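Side-chain contacts in thermosome subunit (Methanococcoides burtonii, PDB 3AQ1), which probably helps unfolded proteins to fold through ATP binding and hydrolysis, as a group II chaperonin of the TCP-1 family: residues G247-D250 against M251-Y254; K273-S276 against K277-A281; G407-P410 against I411-M414. All coordinates share one frame; numbering follows the deposited sequence.

Contact 1 (G247-D250 against M251-Y254); sequences GIDD and MAQY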
# COMPACT_ATOMS: atom_id res chain seq x y z
N GLY A 247 -24.90 -14.80 -15.67
CA GLY A 247 -25.56 -14.77 -16.96
C GLY A 247 -26.80 -13.88 -17.04
O GLY A 247 -27.50 -13.63 -16.05
N ILE A 248 -27.06 -13.38 -18.24
CA ILE A 248 -28.32 -12.75 -18.56
C ILE A 248 -28.91 -13.48 -19.76
O ILE A 248 -28.42 -13.34 -20.88
CB ILE A 248 -28.16 -11.27 -18.90
CG1 ILE A 248 -27.35 -10.54 -17.82
CG2 ILE A 248 -29.53 -10.65 -19.08
CD1 ILE A 248 -27.06 -9.06 -18.14
N ASP A 249 -29.95 -14.27 -19.51
CA ASP A 249 -30.68 -14.96 -20.56
C ASP A 249 -30.86 -14.11 -21.82
O ASP A 249 -30.98 -12.88 -21.75
CB ASP A 249 -32.05 -15.40 -20.04
CG ASP A 249 -32.88 -16.07 -21.11
OD1 ASP A 249 -33.58 -15.34 -21.83
OD2 ASP A 249 -32.82 -17.32 -21.25
N ASP A 250 -30.89 -14.76 -22.97
CA ASP A 250 -30.97 -14.06 -24.25
C ASP A 250 -32.23 -13.22 -24.41
O ASP A 250 -32.19 -12.08 -24.86
CB ASP A 250 -30.89 -15.06 -25.38
CG ASP A 250 -29.52 -15.63 -25.53
OD1 ASP A 250 -29.39 -16.87 -25.55
OD2 ASP A 250 -28.58 -14.81 -25.61
N MET A 251 -33.37 -13.83 -24.06
CA MET A 251 -34.65 -13.17 -24.19
C MET A 251 -34.74 -11.99 -23.21
O MET A 251 -35.18 -10.91 -23.58
CB MET A 251 -35.78 -14.17 -23.96
CG MET A 251 -37.11 -13.69 -24.48
SD MET A 251 -37.27 -13.74 -26.27
CE MET A 251 -36.91 -15.47 -26.57
N ALA A 252 -34.30 -12.20 -21.98
CA ALA A 252 -34.18 -11.10 -21.04
C ALA A 252 -33.26 -9.99 -21.57
O ALA A 252 -33.44 -8.82 -21.25
CB ALA A 252 -33.71 -11.60 -19.70
N GLN A 253 -32.27 -10.34 -22.38
CA GLN A 253 -31.41 -9.32 -22.94
C GLN A 253 -32.17 -8.51 -23.98
O GLN A 253 -31.93 -7.32 -24.14
CB GLN A 253 -30.18 -9.91 -23.56
CG GLN A 253 -29.12 -10.33 -22.58
CD GLN A 253 -27.85 -10.73 -23.28
OE1 GLN A 253 -27.18 -11.68 -22.89
NE2 GLN A 253 -27.54 -10.03 -24.35
N TYR A 254 -33.09 -9.16 -24.68
CA TYR A 254 -33.88 -8.49 -25.70
C TYR A 254 -34.81 -7.41 -25.11
O TYR A 254 -34.87 -6.29 -25.61
CB TYR A 254 -34.67 -9.51 -26.52
CG TYR A 254 -35.60 -8.87 -27.53
CD1 TYR A 254 -35.09 -8.21 -28.63
CD2 TYR A 254 -36.98 -8.92 -27.37
CE1 TYR A 254 -35.92 -7.62 -29.55
CE2 TYR A 254 -37.82 -8.33 -28.29
CZ TYR A 254 -37.29 -7.68 -29.38
OH TYR A 254 -38.11 -7.08 -30.32
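OD1 of Asp249 is gripped by two backbone N-H groups at the start of helix 250-258. Ala252 N donates to Asp249 OD1 over 3.2 Å in a fairly straight bond (160°), arriving on the lone pair that faces away from the other carboxylate oxygen. Met251 N lies 2.7 Å from the same Asp249 OD1, but its strongly bent approach makes that bond weak. The carboxylate can reach forward to the N-H groups of the first turn because CG stands anti to the backbone N (chi1 177°). This is a classic N-cap, and aspartate suits it: a short side chain brings an acceptor to N-H groups that have no helical carbonyl before them, and its negative charge probably interacts well with the helix dipole. The helical ladder then begins with Gln253 N bonded to Asp249 O (2.9 Å) and Tyr254 N to Asp250 O (3.1 Å). On the buried side, Ile248 lays its CG2 branch against Gln253 CG, the two side chains crossing at about a right angle. The same methyl comes within 4.3 Å of Ala252 CB, which also touches Met227 and Ala231 of helix 226-235, a place where a small side chain fits. Gln253 NE2, as modelled, makes a weak bond to Ser177 O.

Contact 2 (K273-S276 against K277-A281); sequences KRLS and KVTGA
The C-terminal end of helix 269-279 is closed here by an ST turn at Thr279 and by a serine that reaches over the exit. Leu275 O takes two bonds from one residue: Thr279 OG1 donates to it over 2.7 Å and Thr279 N over 2.9 Å, from opposite faces of the carbonyl plane, the hydroxyl standing well above that plane. The torsion behind this (chi1 73°) places OG1 between the backbone N and the carbonyl carbon, where it can also accept from Ala281 N at 3.1 Å in a fairly straight bond. Thr279 OG1 thus ties the last turn to the chain two residues on, while the rest of the side chain packs on Ile190 and Cys317. A valine in this place would probably leave Ala281 N without its acceptor and Leu275 O with one donor fewer, letting the exit turn move more freely. Gly280 follows with a positive phi (89°), a backbone shape that glycine adopts without strain, and its N still bonds to Ser276 O. On the inner side Leu275 and Val278 pack on Leu170 of strand 169-172, whereas Lys273 and Lys277 keep their long chains on the exposed side. Across the exit, Ser276 OG, anti to its own N, donates to Ala281 O over 2.7 Å.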
# COMPACT_ATOMS: atom_id res chain seq x y z
N LYS A 273 -17.38 -5.26 -6.90
CA LYS A 273 -17.04 -4.61 -5.63
C LYS A 273 -16.65 -3.18 -5.90
O LYS A 273 -17.10 -2.27 -5.22
CB LYS A 273 -15.91 -5.33 -4.90
CG LYS A 273 -16.36 -6.17 -3.71
CD LYS A 273 -15.16 -6.70 -2.91
CE LYS A 273 -15.61 -7.58 -1.74
NZ LYS A 273 -14.47 -8.07 -0.90
N ARG A 274 -15.80 -3.00 -6.89
CA ARG A 274 -15.34 -1.67 -7.25
C ARG A 274 -16.50 -0.77 -7.73
O ARG A 274 -16.60 0.39 -7.33
CB ARG A 274 -14.23 -1.74 -8.30
CG ARG A 274 -12.95 -2.39 -7.86
CD ARG A 274 -11.82 -2.02 -8.85
NE ARG A 274 -10.77 -3.03 -8.91
CZ ARG A 274 -9.62 -2.96 -8.25
NH1 ARG A 274 -9.35 -1.89 -7.49
NH2 ARG A 274 -8.73 -3.95 -8.36
N LEU A 275 -17.38 -1.31 -8.58
CA LEU A 275 -18.55 -0.56 -9.03
C LEU A 275 -19.37 -0.08 -7.83
O LEU A 275 -19.81 1.07 -7.78
CB LEU A 275 -19.42 -1.38 -9.98
CG LEU A 275 -18.84 -1.54 -11.38
CD1 LEU A 275 -19.38 -2.78 -12.06
CD2 LEU A 275 -19.05 -0.28 -12.21
N SER A 276 -19.54 -0.97 -6.85
CA SER A 276 -20.30 -0.63 -5.67
C SER A 276 -19.71 0.59 -4.94
O SER A 276 -20.44 1.50 -4.57
CB SER A 276 -20.39 -1.83 -4.73
OG SER A 276 -21.34 -1.59 -3.71
N LYS A 277 -18.40 0.60 -4.76
CA LYS A 277 -17.77 1.69 -4.01
C LYS A 277 -17.75 3.02 -4.76
O LYS A 277 -18.11 4.05 -4.17
CB LYS A 277 -16.35 1.32 -3.54
CG LYS A 277 -16.30 0.21 -2.49
CD LYS A 277 -14.92 -0.46 -2.48
CE LYS A 277 -14.92 -1.76 -1.68
NZ LYS A 277 -13.75 -2.62 -2.02
N VAL A 278 -17.35 3.01 -6.03
CA VAL A 278 -17.32 4.27 -6.79
C VAL A 278 -18.69 4.82 -7.19
O VAL A 278 -18.83 6.03 -7.30
CB VAL A 278 -16.39 4.25 -8.04
CG1 VAL A 278 -14.97 3.95 -7.65
CG2 VAL A 278 -16.88 3.28 -9.09
N THR A 279 -19.70 3.96 -7.39
CA THR A 279 -21.01 4.43 -7.84
C THR A 279 -22.06 4.55 -6.76
O THR A 279 -23.06 5.24 -6.97
CB THR A 279 -21.65 3.54 -8.92
OG1 THR A 279 -22.09 2.32 -8.32
CG2 THR A 279 -20.70 3.26 -10.05
N GLY A 280 -21.88 3.86 -5.64
CA GLY A 280 -22.85 3.91 -4.56
C GLY A 280 -23.93 2.85 -4.69
O GLY A 280 -24.85 2.76 -3.87
N ALA A 281 -23.83 2.04 -5.74
CA ALA A 281 -24.79 0.98 -5.96
C ALA A 281 -24.70 -0.06 -4.87
O ALA A 281 -23.64 -0.29 -4.31
CB ALA A 281 -24.59 0.34 -7.31

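Contact 3 (G407-P410 against I411-M414); sequences GLDP and IDIM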
# COMPACT_ATOMS: atom_id res chain seq x y z
N GLY A 407 28.77 -10.95 5.34
CA GLY A 407 30.08 -11.53 5.60
C GLY A 407 31.15 -10.48 5.82
O GLY A 407 32.26 -10.58 5.30
N LEU A 408 30.82 -9.46 6.61
CA LEU A 408 31.74 -8.36 6.88
C LEU A 408 32.16 -8.36 8.35
O LEU A 408 31.57 -9.07 9.18
CB LEU A 408 31.10 -7.02 6.51
CG LEU A 408 30.82 -6.78 5.03
CD1 LEU A 408 29.77 -5.71 4.82
CD2 LEU A 408 32.10 -6.40 4.33
N ASP A 409 33.18 -7.57 8.66
CA ASP A 409 33.62 -7.37 10.03
C ASP A 409 32.69 -6.39 10.75
O ASP A 409 32.68 -5.20 10.45
CB ASP A 409 35.06 -6.83 10.05
CG ASP A 409 35.62 -6.71 11.46
OD1 ASP A 409 35.00 -7.25 12.41
OD2 ASP A 409 36.70 -6.09 11.60
N PRO A 410 31.92 -6.89 11.71
CA PRO A 410 30.99 -6.00 12.40
C PRO A 410 31.72 -4.90 13.15
O PRO A 410 31.28 -3.76 13.09
CB PRO A 410 30.28 -6.93 13.38
CG PRO A 410 30.50 -8.31 12.83
CD PRO A 410 31.86 -8.26 12.22
N ILE A 411 32.82 -5.23 13.81
CA ILE A 411 33.57 -4.25 14.59
C ILE A 411 33.97 -3.08 13.70
O ILE A 411 33.81 -1.92 14.07
CB ILE A 411 34.84 -4.87 15.20
CG1 ILE A 411 34.47 -6.07 16.07
CG2 ILE A 411 35.59 -3.83 16.03
CD1 ILE A 411 33.32 -5.78 17.02
N ASP A 412 34.49 -3.39 12.52
CA ASP A 412 34.86 -2.36 11.57
C ASP A 412 33.69 -1.45 11.23
O ASP A 412 33.83 -0.22 11.25
CB ASP A 412 35.39 -3.00 10.28
CG ASP A 412 36.89 -3.18 10.30
OD1 ASP A 412 37.47 -3.12 11.41
OD2 ASP A 412 37.49 -3.36 9.22
N ILE A 413 32.54 -2.05 10.93
CA ILE A 413 31.35 -1.30 10.53
C ILE A 413 30.77 -0.47 11.67
O ILE A 413 30.34 0.66 11.46
CB ILE A 413 30.24 -2.23 10.01
CG1 ILE A 413 30.73 -3.05 8.81
CG2 ILE A 413 28.99 -1.42 9.68
CD1 ILE A 413 31.14 -2.22 7.65
N MET A 414 30.75 -1.04 12.88
CA MET A 414 30.19 -0.36 14.05
C MET A 414 31.03 0.84 14.48
O MET A 414 30.50 1.88 14.87
CB MET A 414 29.99 -1.33 15.22
CG MET A 414 28.80 -2.28 15.06
SD MET A 414 27.28 -1.47 14.48
CE MET A 414 27.01 -0.27 15.79
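Pro410, Asp409 and Ile411 carry this contact at the start of helix 410-422. Pro410 occupies the first position of the helix, where a missing N-H costs nothing because no earlier helical carbonyl waits for it, and its rigid ring already holds phi near the helical value. Its carbonyl is put to use at once: Met414 N donates to Pro410 O over 2.8 Å. The CB and CG atoms of Met414 rest beside that oxygen, each 3.5 Å from Pro410 O. The proline side chain also touches Glu404 of helix 397-405.

Asp409 is the N-cap. With CG anti to the backbone N (chi1 -175°), the carboxylate swings toward the helix, and OD1 accepts from Ile411 N at 3.3 Å, a weak, bent bond. The loop joining helix 397-405 to helix 410-422 is bounded by two caps: a Schellman motif at Gly407, whose phi is positive, and the N-cap at Asp409. The backbone of Asp409 also joins in, Ile413 N bonding to Asp409 O over 3.2 Å.

Ile411 sets CB 3.7 Å from Asp409 OD1, so its branched chain flanks the capping oxygen. The second oxygen of the cap, Asp409 OD2, comes near Asp412 OD1, the carboxylate planes 40° apart; these like charges probably disfavour each other, eased by solvent at this exposed site and by the helix N-terminus. Facing inward, Ile413 packs on Ala403 and Leu430.

Overall arrangement
Contacts 1 and 2, both partly buried, lie on the same side of the chain's centre, their own centres about 23 Å apart, in what is probably the apical domain. Contact 2 is on a helix packed against the mixed sheet; contact 1 opens a helix that follows strand 241-244 of that sheet and packs on helix 226-235. Contact 3, a surface contact about 71 Å from contact 1 between centres, sits in a helical part that probably corresponds to the equatorial domain. Contacts 1 and 3 share a task, an aspartate opening a helix, but a buried isoleucine and glutamine adjoin the first, a proline and a second carboxylate the third. Contact 2 closes a helix instead, using neutral hydroxyls against carbonyls.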